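PDB 3STO: serine protease inhibitor from Schistosoma haematobium, which probably inhibits serine proteases as a member of the serpin family, whose members classically trap their target enzymes through a mobile reactive loop. Local coordinates for residues T184-N190 / V337-T343; Y206-D211 / T221-T226; F241-S245 / V373-V377. All coordinates share one frame; numbering follows the deposited sequence.

How the interactions relate
Interaction 1 lies in the buried central sheet of the serpin fold, where two parallel strands are joined by backbone hydrogen bonds and covered by helices on both faces. Interactions 2 and 3 sit on the other side of the chain's centre, about 38 Å from interaction 1 between centres. Interaction 2 is a partly exposed hairpin whose backbone pairing is supplemented by ion pairs at its surface. Interaction 3 is buried and made of side chains alone, an aromatic ring on aliphatic groups between crossing strands. Strand 218-236 of interaction 2 pairs with strand 241-247 of interaction 3, and the two contacts touch where M224 CE lies 3.5 Å from V377 O.

Interaction 1 (T184-N190 / V337-T343); sequences TAMILVN and VNEFIQT
L188 sets its CD1 methyl off-centre over the ring of F340, 4.3 Å from the ring centroid, a CH-pi contact on the face of the sheet that packs against helix 43-55. Toward the N-terminal end of both segments, the CE methyl of M186, a selenomethionine, lies 3.4 Å from V337 CG2; flexible and branched apolar chains suit such a buried layer. N190 and Q342 run alongside each other at the far end, and Q342 NE2 donates to N190 OD1 (3.1 Å) with the two amide planes turned 44° apart. Q342 NE2 also bonds C42 O, while its OE1 meets T41 and N344, so both ends of the buried amide have hydrogen-bond partners. The opposite face carries I187, whose CD1 reaches the carboxylate of E339 at OE2 (3.4 Å), and V189, which packs against helix 153-167. N338 begins the pairing: with CG anti to its carbonyl carbon (chi1 -66°), OD1 swings back to accept from A185 N at 2.7 Å and M186 N at 3.0 Å. The M186 bond lies in the carbonyl plane; the A185 donor stands above it. The backbone bonds of the parallel pair run from N338 N to M186 O, through L188 N to E339 O, to T343 N to N190 O. Regular backbone bonds, with the side-chain bonds of N338 and Q342, thus close the sheet, consistent with the uninserted state of other serpins, whose corresponding strands part to admit the reactive loop.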
loop_
_atom_site.group_PDB
_atom_site.type_symbol
_atom_site.label_atom_id
_atom_site.label_comp_id
_atom_site.label_asym_id
_atom_site.label_seq_id
_atom_site.Cartn_x
_atom_site.Cartn_y
_atom_site.Cartn_z
ATOM N N THR A 184 -20.332 -1.358 17.772
ATOM C CA THR A 184 -19.446 -0.738 16.802
ATOM C C THR A 184 -20.134 0.456 16.143
ATOM O O THR A 184 -21.215 0.323 15.577
ATOM C CB THR A 184 -18.936 -1.770 15.739
ATOM O OG1 THR A 184 -17.878 -2.552 16.309
ATOM C CG2 THR A 184 -18.408 -1.056 14.485
ATOM N N ALA A 185 -19.497 1.619 16.212
ATOM C CA ALA A 185 -20.014 2.829 15.576
ATOM C C ALA A 185 -19.580 2.968 14.116
ATOM O O ALA A 185 -20.392 3.235 13.235
ATOM C CB ALA A 185 -19.581 4.069 16.372
HETATM N N MSE A 186 -18.284 2.804 13.866
HETATM C CA MSE A 186 -17.738 3.115 12.554
HETATM C C MSE A 186 -16.486 2.337 12.225
HETATM O O MSE A 186 -15.585 2.188 13.063
HETATM C CB MSE A 186 -17.449 4.611 12.440
HETATM C CG MSE A 186 -16.808 5.001 11.106
HETATM SE SE MSE A 186 -16.704 6.965 10.841
HETATM C CE MSE A 186 -16.306 7.504 12.682
ATOM N N ILE A 187 -16.447 1.840 10.997
ATOM C CA ILE A 187 -15.284 1.130 10.491
ATOM C C ILE A 187 -14.827 1.688 9.149
ATOM O O ILE A 187 -15.628 1.895 8.234
ATOM C CB ILE A 187 -15.585 -0.339 10.320
ATOM C CG1 ILE A 187 -15.724 -1.013 11.700
ATOM C CG2 ILE A 187 -14.487 -0.992 9.455
ATOM C CD1 ILE A 187 -15.999 -2.504 11.619
ATOM N N LEU A 188 -13.539 1.970 9.060
ATOM C CA LEU A 188 -12.910 2.387 7.803
ATOM C C LEU A 188 -12.111 1.223 7.213
ATOM O O LEU A 188 -11.383 0.522 7.943
ATOM C CB LEU A 188 -11.966 3.560 8.032
ATOM C CG LEU A 188 -12.500 4.853 8.638
ATOM C CD1 LEU A 188 -11.336 5.808 8.875
ATOM C CD2 LEU A 188 -13.516 5.454 7.716
ATOM N N VAL A 189 -12.273 1.032 5.906
ATOM C CA VAL A 189 -11.651 -0.049 5.146
ATOM C C VAL A 189 -10.956 0.524 3.898
ATOM O O VAL A 189 -11.587 1.136 3.044
ATOM C CB VAL A 189 -12.680 -1.141 4.713
ATOM C CG1 VAL A 189 -11.967 -2.319 4.076
ATOM C CG2 VAL A 189 -13.468 -1.653 5.900
ATOM N N ASN A 190 -9.643 0.355 3.815
ATOM C CA ASN A 190 -8.904 0.740 2.613
ATOM C C ASN A 190 -8.456 -0.459 1.734
ATOM O O ASN A 190 -7.951 -1.468 2.217
ATOM C CB ASN A 190 -7.711 1.670 2.927
ATOM C CG ASN A 190 -6.964 2.091 1.646
ATOM O OD1 ASN A 190 -5.886 1.576 1.322
ATOM N ND2 ASN A 190 -7.570 2.998 0.896
ATOM N N VAL A 337 -14.050 6.222 15.358
ATOM C CA VAL A 337 -13.657 5.111 14.512
ATOM C C VAL A 337 -13.255 3.912 15.366
ATOM O O VAL A 337 -12.347 4.020 16.185
ATOM C CB VAL A 337 -12.531 5.526 13.546
ATOM C CG1 VAL A 337 -11.929 4.280 12.850
ATOM C CG2 VAL A 337 -13.073 6.516 12.524
ATOM N N ASN A 338 -13.932 2.776 15.190
ATOM C CA ASN A 338 -13.576 1.574 15.945
ATOM C C ASN A 338 -12.387 0.864 15.297
ATOM O O ASN A 338 -11.431 0.491 15.980
ATOM C CB ASN A 338 -14.751 0.601 16.013
ATOM C CG ASN A 338 -15.903 1.132 16.807
ATOM O OD1 ASN A 338 -16.768 1.847 16.276
ATOM N ND2 ASN A 338 -15.931 0.790 18.096
ATOM N N GLU A 339 -12.455 0.668 13.980
ATOM C CA GLU A 339 -11.405 -0.055 13.252
ATOM C C GLU A 339 -11.008 0.657 11.955
ATOM O O GLU A 339 -11.835 1.262 11.269
ATOM C CB GLU A 339 -11.840 -1.482 12.929
ATOM C CG GLU A 339 -12.533 -2.201 14.066
ATOM C CD GLU A 339 -13.028 -3.594 13.673
ATOM O OE1 GLU A 339 -12.296 -4.316 12.954
ATOM O OE2 GLU A 339 -14.154 -3.968 14.081
ATOM N N PHE A 340 -9.729 0.581 11.639
ATOM C CA PHE A 340 -9.188 1.213 10.472
ATOM C C PHE A 340 -8.292 0.115 9.881
ATOM O O PHE A 340 -7.236 -0.229 10.407
ATOM C CB PHE A 340 -8.433 2.475 10.886
ATOM C CG PHE A 340 -7.921 3.314 9.735
ATOM C CD1 PHE A 340 -7.542 2.747 8.550
ATOM C CD2 PHE A 340 -7.811 4.684 9.859
ATOM C CE1 PHE A 340 -7.048 3.518 7.508
ATOM C CE2 PHE A 340 -7.319 5.461 8.814
ATOM C CZ PHE A 340 -6.933 4.862 7.636
ATOM N N ILE A 341 -8.771 -0.465 8.793
ATOM C CA ILE A 341 -8.235 -1.706 8.290
ATOM C C ILE A 341 -7.834 -1.533 6.847
ATOM O O ILE A 341 -8.625 -1.029 6.051
ATOM C CB ILE A 341 -9.280 -2.867 8.402
ATOM C CG1 ILE A 341 -9.572 -3.194 9.868
ATOM C CG2 ILE A 341 -8.757 -4.127 7.781
ATOM C CD1 ILE A 341 -10.835 -4.012 10.049
ATOM N N GLN A 342 -6.601 -1.948 6.529
ATOM C CA GLN A 342 -6.152 -2.070 5.138
ATOM C C GLN A 342 -6.028 -3.552 4.719
ATOM O O GLN A 342 -5.422 -4.368 5.405
ATOM C CB GLN A 342 -4.848 -1.294 4.873
ATOM C CG GLN A 342 -4.381 -1.407 3.430
ATOM C CD GLN A 342 -3.109 -0.608 3.165
ATOM O OE1 GLN A 342 -2.008 -1.033 3.522
ATOM N NE2 GLN A 342 -3.254 0.551 2.540
ATOM N N THR A 343 -6.644 -3.899 3.608
ATOM C CA THR A 343 -6.571 -5.243 3.124
ATOM C C THR A 343 -5.906 -5.201 1.744
ATOM O O THR A 343 -6.347 -4.446 0.860
ATOM C CB THR A 343 -7.948 -5.915 3.108
ATOM O OG1 THR A 343 -7.834 -7.225 2.524
ATOM C CG2 THR A 343 -8.931 -5.108 2.316
#

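Interaction 2 (Y206-D211 / T221-T226)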
loop_
_atom_site.group_PDB
_atom_site.type_symbol
_atom_site.label_atom_id
_atom_site.label_comp_id
_atom_site.label_asym_id
_atom_site.label_seq_id
_atom_site.Cartn_x
_atom_site.Cartn_y
_atom_site.Cartn_z
ATOM N N TYR A 206 9.488 -21.786 -18.954
ATOM C CA TYR A 206 10.738 -21.660 -18.236
ATOM C C TYR A 206 10.529 -21.606 -16.744
ATOM O O TYR A 206 11.470 -21.441 -15.981
ATOM C CB TYR A 206 11.537 -20.484 -18.727
ATOM C CG TYR A 206 11.743 -20.540 -20.208
ATOM C CD1 TYR A 206 12.115 -21.721 -20.826
ATOM C CD2 TYR A 206 11.549 -19.415 -21.000
ATOM C CE1 TYR A 206 12.299 -21.786 -22.198
ATOM C CE2 TYR A 206 11.729 -19.467 -22.370
ATOM C CZ TYR A 206 12.107 -20.656 -22.964
ATOM O OH TYR A 206 12.292 -20.712 -24.323
ATOM N N THR A 207 9.293 -21.791 -16.329
ATOM C CA THR A 207 8.994 -21.790 -14.914
ATOM C C THR A 207 9.195 -23.223 -14.419
ATOM O O THR A 207 8.716 -24.166 -15.045
ATOM C CB THR A 207 7.538 -21.294 -14.641
ATOM O OG1 THR A 207 7.384 -19.964 -15.156
ATOM C CG2 THR A 207 7.190 -21.347 -13.137
ATOM N N ARG A 208 9.897 -23.379 -13.296
ATOM C CA ARG A 208 10.188 -24.705 -12.779
ATOM C C ARG A 208 10.310 -24.724 -11.234
ATOM O O ARG A 208 10.496 -23.677 -10.600
ATOM C CB ARG A 208 11.443 -25.281 -13.494
ATOM C CG ARG A 208 12.791 -24.849 -12.902
ATOM C CD ARG A 208 13.109 -23.343 -12.922
ATOM N NE ARG A 208 14.463 -23.138 -12.389
ATOM C CZ ARG A 208 15.577 -23.143 -13.124
ATOM N NH1 ARG A 208 15.482 -23.277 -14.444
ATOM N NH2 ARG A 208 16.782 -23.007 -12.547
ATOM N N LYS A 209 10.170 -25.907 -10.634
ATOM C CA LYS A 209 10.274 -26.055 -9.188
ATOM C C LYS A 209 11.706 -25.827 -8.724
ATOM O O LYS A 209 12.644 -26.342 -9.298
ATOM C CB LYS A 209 9.819 -27.448 -8.740
ATOM C CG LYS A 209 8.483 -27.893 -9.283
ATOM C CD LYS A 209 7.348 -27.411 -8.460
ATOM C CE LYS A 209 6.081 -27.682 -9.230
ATOM N NZ LYS A 209 4.914 -26.849 -8.788
ATOM N N GLU A 210 11.875 -25.061 -7.660
ATOM C CA GLU A 210 13.212 -24.778 -7.178
ATOM C C GLU A 210 13.159 -24.538 -5.667
ATOM O O GLU A 210 12.137 -24.124 -5.142
ATOM C CB GLU A 210 13.781 -23.577 -7.943
ATOM C CG GLU A 210 15.183 -23.109 -7.532
ATOM C CD GLU A 210 15.900 -22.352 -8.653
ATOM O OE1 GLU A 210 15.596 -22.635 -9.834
ATOM O OE2 GLU A 210 16.768 -21.490 -8.360
ATOM N N ASP A 211 14.252 -24.808 -4.968
ATOM C CA ASP A 211 14.304 -24.564 -3.535
ATOM C C ASP A 211 14.342 -23.096 -3.155
ATOM O O ASP A 211 15.043 -22.306 -3.779
ATOM C CB ASP A 211 15.492 -25.295 -2.899
ATOM C CG ASP A 211 15.097 -26.649 -2.352
ATOM O OD1 ASP A 211 14.027 -27.177 -2.773
ATOM O OD2 ASP A 211 15.849 -27.176 -1.504
ATOM N N THR A 221 9.754 -25.481 -1.630
ATOM C CA THR A 221 9.790 -25.592 -3.059
ATOM C C THR A 221 8.806 -24.557 -3.579
ATOM O O THR A 221 7.685 -24.460 -3.100
ATOM C CB THR A 221 9.405 -27.022 -3.480
ATOM O OG1 THR A 221 10.555 -27.876 -3.339
ATOM C CG2 THR A 221 8.902 -27.061 -4.912
ATOM N N VAL A 222 9.259 -23.755 -4.528
ATOM C CA VAL A 222 8.457 -22.706 -5.115
ATOM C C VAL A 222 8.391 -22.908 -6.620
ATOM O O VAL A 222 9.219 -23.622 -7.197
ATOM C CB VAL A 222 9.032 -21.287 -4.806
ATOM C CG1 VAL A 222 8.958 -20.983 -3.330
ATOM C CG2 VAL A 222 10.469 -21.147 -5.318
ATOM N N ASP A 223 7.405 -22.292 -7.260
ATOM C CA ASP A 223 7.426 -22.210 -8.706
ATOM C C ASP A 223 8.304 -21.031 -9.100
ATOM O O ASP A 223 7.957 -19.891 -8.834
ATOM C CB ASP A 223 6.029 -22.085 -9.259
ATOM C CG ASP A 223 5.194 -23.340 -9.027
ATOM O OD1 ASP A 223 5.639 -24.454 -9.401
ATOM O OD2 ASP A 223 4.080 -23.206 -8.481
HETATM N N MSE A 224 9.468 -21.329 -9.682
HETATM C CA MSE A 224 10.489 -20.321 -9.960
HETATM C C MSE A 224 10.425 -19.854 -11.431
HETATM O O MSE A 224 10.616 -20.635 -12.358
HETATM C CB MSE A 224 11.876 -20.871 -9.594
HETATM C CG MSE A 224 13.034 -19.860 -9.609
HETATM SE SE MSE A 224 12.981 -18.565 -8.059
HETATM C CE MSE A 224 13.878 -19.715 -6.696
HETATM N N MSE A 225 10.136 -18.579 -11.634
HETATM C CA MSE A 225 10.129 -17.988 -12.965
HETATM C C MSE A 225 11.533 -17.566 -13.281
HETATM O O MSE A 225 12.321 -17.222 -12.384
HETATM C CB MSE A 225 9.184 -16.791 -13.040
HETATM C CG MSE A 225 7.832 -17.071 -12.393
HETATM SE SE MSE A 225 6.567 -15.582 -12.595
HETATM C CE MSE A 225 7.524 -14.131 -11.645
ATOM N N THR A 226 11.863 -17.635 -14.559
ATOM C CA THR A 226 13.237 -17.399 -14.974
ATOM C C THR A 226 13.209 -16.602 -16.263
ATOM O O THR A 226 12.321 -16.774 -17.081
ATOM C CB THR A 226 14.035 -18.742 -15.187
ATOM O OG1 THR A 226 13.396 -19.482 -16.198
ATOM C CG2 THR A 226 14.023 -19.637 -13.943
HETATM O O HOH W 1 9.550 -18.290 -16.250
#
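M224 and E210 are diagonal neighbours on one face of an antiparallel beta hairpin in sheet C of the serpin fold, and theirs is the tightly packed side. Their side chains cross obliquely, with E210 CB 3.7 Å from M224 CB. The M224 chain, a selenomethionine bent at chi2 and chi3, curls until M224 CE rests 3.7 Å from E210 CG. A long, pliable side chain suits this place, since M224 also touches P296, R294 and T378. E210 OE1 lies at the edge of the R208 guanidinium, in its plane, and accepts from both R208 NE (2.8 Å) and R208 NH2 (3.0 Å), while E210 OE2 pairs with R294. One carboxylate thus joins two arginines, which probably lowers the cost of holding them close. The T226 methyl CG2 lies over one face of the R208 guanidinium, toward its rim.

The other face is looser. There exposed K209 bends at chi2 (-85°) to lie beside partly exposed D223, and its NZ donates to the syn lone pair of D223 OD1 at 2.6 Å; the pair probably also meets water. T221 lays its methyl, CG2, against the side of K209. Backbone bonds in both directions between R208 and M224, and between E210 and V222, join the two strands. Where regular pairing stops, a water bridges T207 OG1 and T226 N, T207 OG1 also bonds E350, and T226 OG1 donates to Y206 O at 2.8 Å.

Interaction 3 (F241-S245 / V373-V377)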
loop_
_atom_site.group_PDB
_atom_site.type_symbol
_atom_site.label_atom_id
_atom_site.label_comp_id
_atom_site.label_asym_id
_atom_site.label_seq_id
_atom_site.Cartn_x
_atom_site.Cartn_y
_atom_site.Cartn_z
ATOM N N PHE A 241 23.208 -5.352 -0.109
ATOM C CA PHE A 241 22.185 -5.847 -1.058
ATOM C C PHE A 241 22.405 -5.458 -2.537
ATOM O O PHE A 241 23.292 -4.677 -2.882
ATOM C CB PHE A 241 20.791 -5.429 -0.576
ATOM C CG PHE A 241 20.625 -3.928 -0.411
ATOM C CD1 PHE A 241 20.586 -3.077 -1.527
ATOM C CD2 PHE A 241 20.477 -3.371 0.835
ATOM C CE1 PHE A 241 20.419 -1.705 -1.391
ATOM C CE2 PHE A 241 20.313 -1.997 0.986
ATOM C CZ PHE A 241 20.298 -1.156 -0.130
ATOM N N GLU A 242 21.586 -6.018 -3.405
ATOM C CA GLU A 242 21.600 -5.660 -4.812
ATOM C C GLU A 242 20.157 -5.480 -5.232
ATOM O O GLU A 242 19.264 -6.030 -4.599
ATOM C CB GLU A 242 22.336 -6.722 -5.688
ATOM C CG GLU A 242 21.856 -8.189 -5.531
ATOM C CD GLU A 242 22.768 -9.256 -6.246
ATOM O OE1 GLU A 242 23.664 -8.894 -7.054
ATOM O OE2 GLU A 242 22.585 -10.479 -6.015
ATOM N N ILE A 243 19.933 -4.736 -6.313
ATOM C CA ILE A 243 18.598 -4.362 -6.707
ATOM C C ILE A 243 18.411 -4.480 -8.212
ATOM O O ILE A 243 19.313 -4.128 -8.964
ATOM C CB ILE A 243 18.328 -2.872 -6.260
ATOM C CG1 ILE A 243 18.405 -2.737 -4.739
ATOM C CG2 ILE A 243 16.985 -2.335 -6.797
ATOM C CD1 ILE A 243 18.119 -1.347 -4.234
ATOM N N VAL A 244 17.243 -4.963 -8.641
ATOM C CA VAL A 244 16.820 -4.869 -10.022
ATOM C C VAL A 244 15.508 -4.155 -10.062
ATOM O O VAL A 244 14.753 -4.185 -9.099
ATOM C CB VAL A 244 16.632 -6.255 -10.792
ATOM C CG1 VAL A 244 17.966 -6.904 -11.074
ATOM C CG2 VAL A 244 15.684 -7.195 -10.051
ATOM N N SER A 245 15.243 -3.515 -11.197
ATOM C CA SER A 245 13.969 -2.848 -11.450
ATOM C C SER A 245 13.369 -3.456 -12.698
ATOM O O SER A 245 13.988 -3.448 -13.749
ATOM C CB SER A 245 14.197 -1.373 -11.658
ATOM O OG SER A 245 12.990 -0.703 -11.478
ATOM N N VAL A 373 25.101 -10.631 -14.961
ATOM C CA VAL A 373 24.730 -10.700 -13.544
ATOM C C VAL A 373 23.701 -11.792 -13.250
ATOM O O VAL A 373 22.737 -11.972 -14.008
ATOM C CB VAL A 373 24.175 -9.317 -13.095
ATOM C CG1 VAL A 373 22.883 -9.443 -12.389
ATOM C CG2 VAL A 373 25.205 -8.567 -12.284
ATOM N N ASP A 374 23.896 -12.540 -12.166
ATOM C CA ASP A 374 22.822 -13.435 -11.718
ATOM C C ASP A 374 21.996 -12.719 -10.679
ATOM O O ASP A 374 22.537 -12.051 -9.809
ATOM C CB ASP A 374 23.355 -14.720 -11.118
ATOM C CG ASP A 374 23.861 -15.660 -12.164
ATOM O OD1 ASP A 374 23.588 -15.394 -13.352
ATOM O OD2 ASP A 374 24.530 -16.657 -11.809
ATOM N N PHE A 375 20.683 -12.821 -10.784
ATOM C CA PHE A 375 19.823 -12.256 -9.746
ATOM C C PHE A 375 18.806 -13.324 -9.439
ATOM O O PHE A 375 17.737 -13.373 -10.063
ATOM C CB PHE A 375 19.137 -10.970 -10.231
ATOM C CG PHE A 375 18.613 -10.103 -9.127
ATOM C CD1 PHE A 375 19.429 -9.183 -8.525
ATOM C CD2 PHE A 375 17.281 -10.199 -8.708
ATOM C CE1 PHE A 375 18.938 -8.372 -7.513
ATOM C CE2 PHE A 375 16.789 -9.405 -7.700
ATOM C CZ PHE A 375 17.612 -8.495 -7.090
ATOM N N HIS A 376 19.150 -14.193 -8.496
ATOM C CA HIS A 376 18.345 -15.380 -8.234
ATOM C C HIS A 376 17.659 -15.273 -6.882
ATOM O O HIS A 376 18.306 -15.288 -5.852
ATOM C CB HIS A 376 19.216 -16.635 -8.328
ATOM C CG HIS A 376 19.777 -16.860 -9.689
ATOM N ND1 HIS A 376 20.726 -17.823 -9.953
ATOM C CD2 HIS A 376 19.518 -16.251 -10.870
ATOM C CE1 HIS A 376 21.036 -17.789 -11.234
ATOM N NE2 HIS A 376 20.312 -16.843 -11.815
ATOM N N VAL A 377 16.340 -15.118 -6.906
ATOM C CA VAL A 377 15.603 -14.736 -5.704
ATOM C C VAL A 377 15.271 -16.039 -4.964
ATOM O O VAL A 377 14.198 -16.594 -5.128
ATOM C CB VAL A 377 14.341 -13.842 -6.049
ATOM C CG1 VAL A 377 13.570 -13.449 -4.815
ATOM C CG2 VAL A 377 14.744 -12.590 -6.810
#
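F375 turns its CG anti to the backbone N (chi1 -161°), which carries the ring out from its strand toward V244. On the facing strand V244 has CG1 anti to its carbonyl carbon (chi1 -72°), leaving both methyls directed at the ring. This is face-to-face sheet packing in the serpin fold: strand 241-245 belongs to sheet B, strand 373-376 to sheet C, and the two segments cross at 90° with axes 9.1 Å apart at closest approach. Strands that far apart share no backbone pairing, and they meet through side chains alone. A phenylalanine suits the place, being long enough to reach across and wholly apolar. V244 CG2 stands over one face of the F375 ring, 3.8 Å from its centroid in a CH-pi contact and 3.4 Å from CE2, while V244 CG1 sits 3.7 Å from CD1 of the same ring. The branched valine therefore lays both methyls over the same face of the ring. Y233, V291 and L259 also pack on F375, so that the aromatic group is enclosed by the strands of both sheets. E242 comes past in the opposite direction, using its aliphatic stem: the polar end belongs elsewhere, with OE1 bonded to Y233 OH. A glutamate can serve this margin because its methylene carbons face the core and its carboxylate finds a hydroxyl. On this flank E242 CG lies 3.5 Å from F375 CE1, and the same CE1 is 3.8 Å from the backbone E242 O.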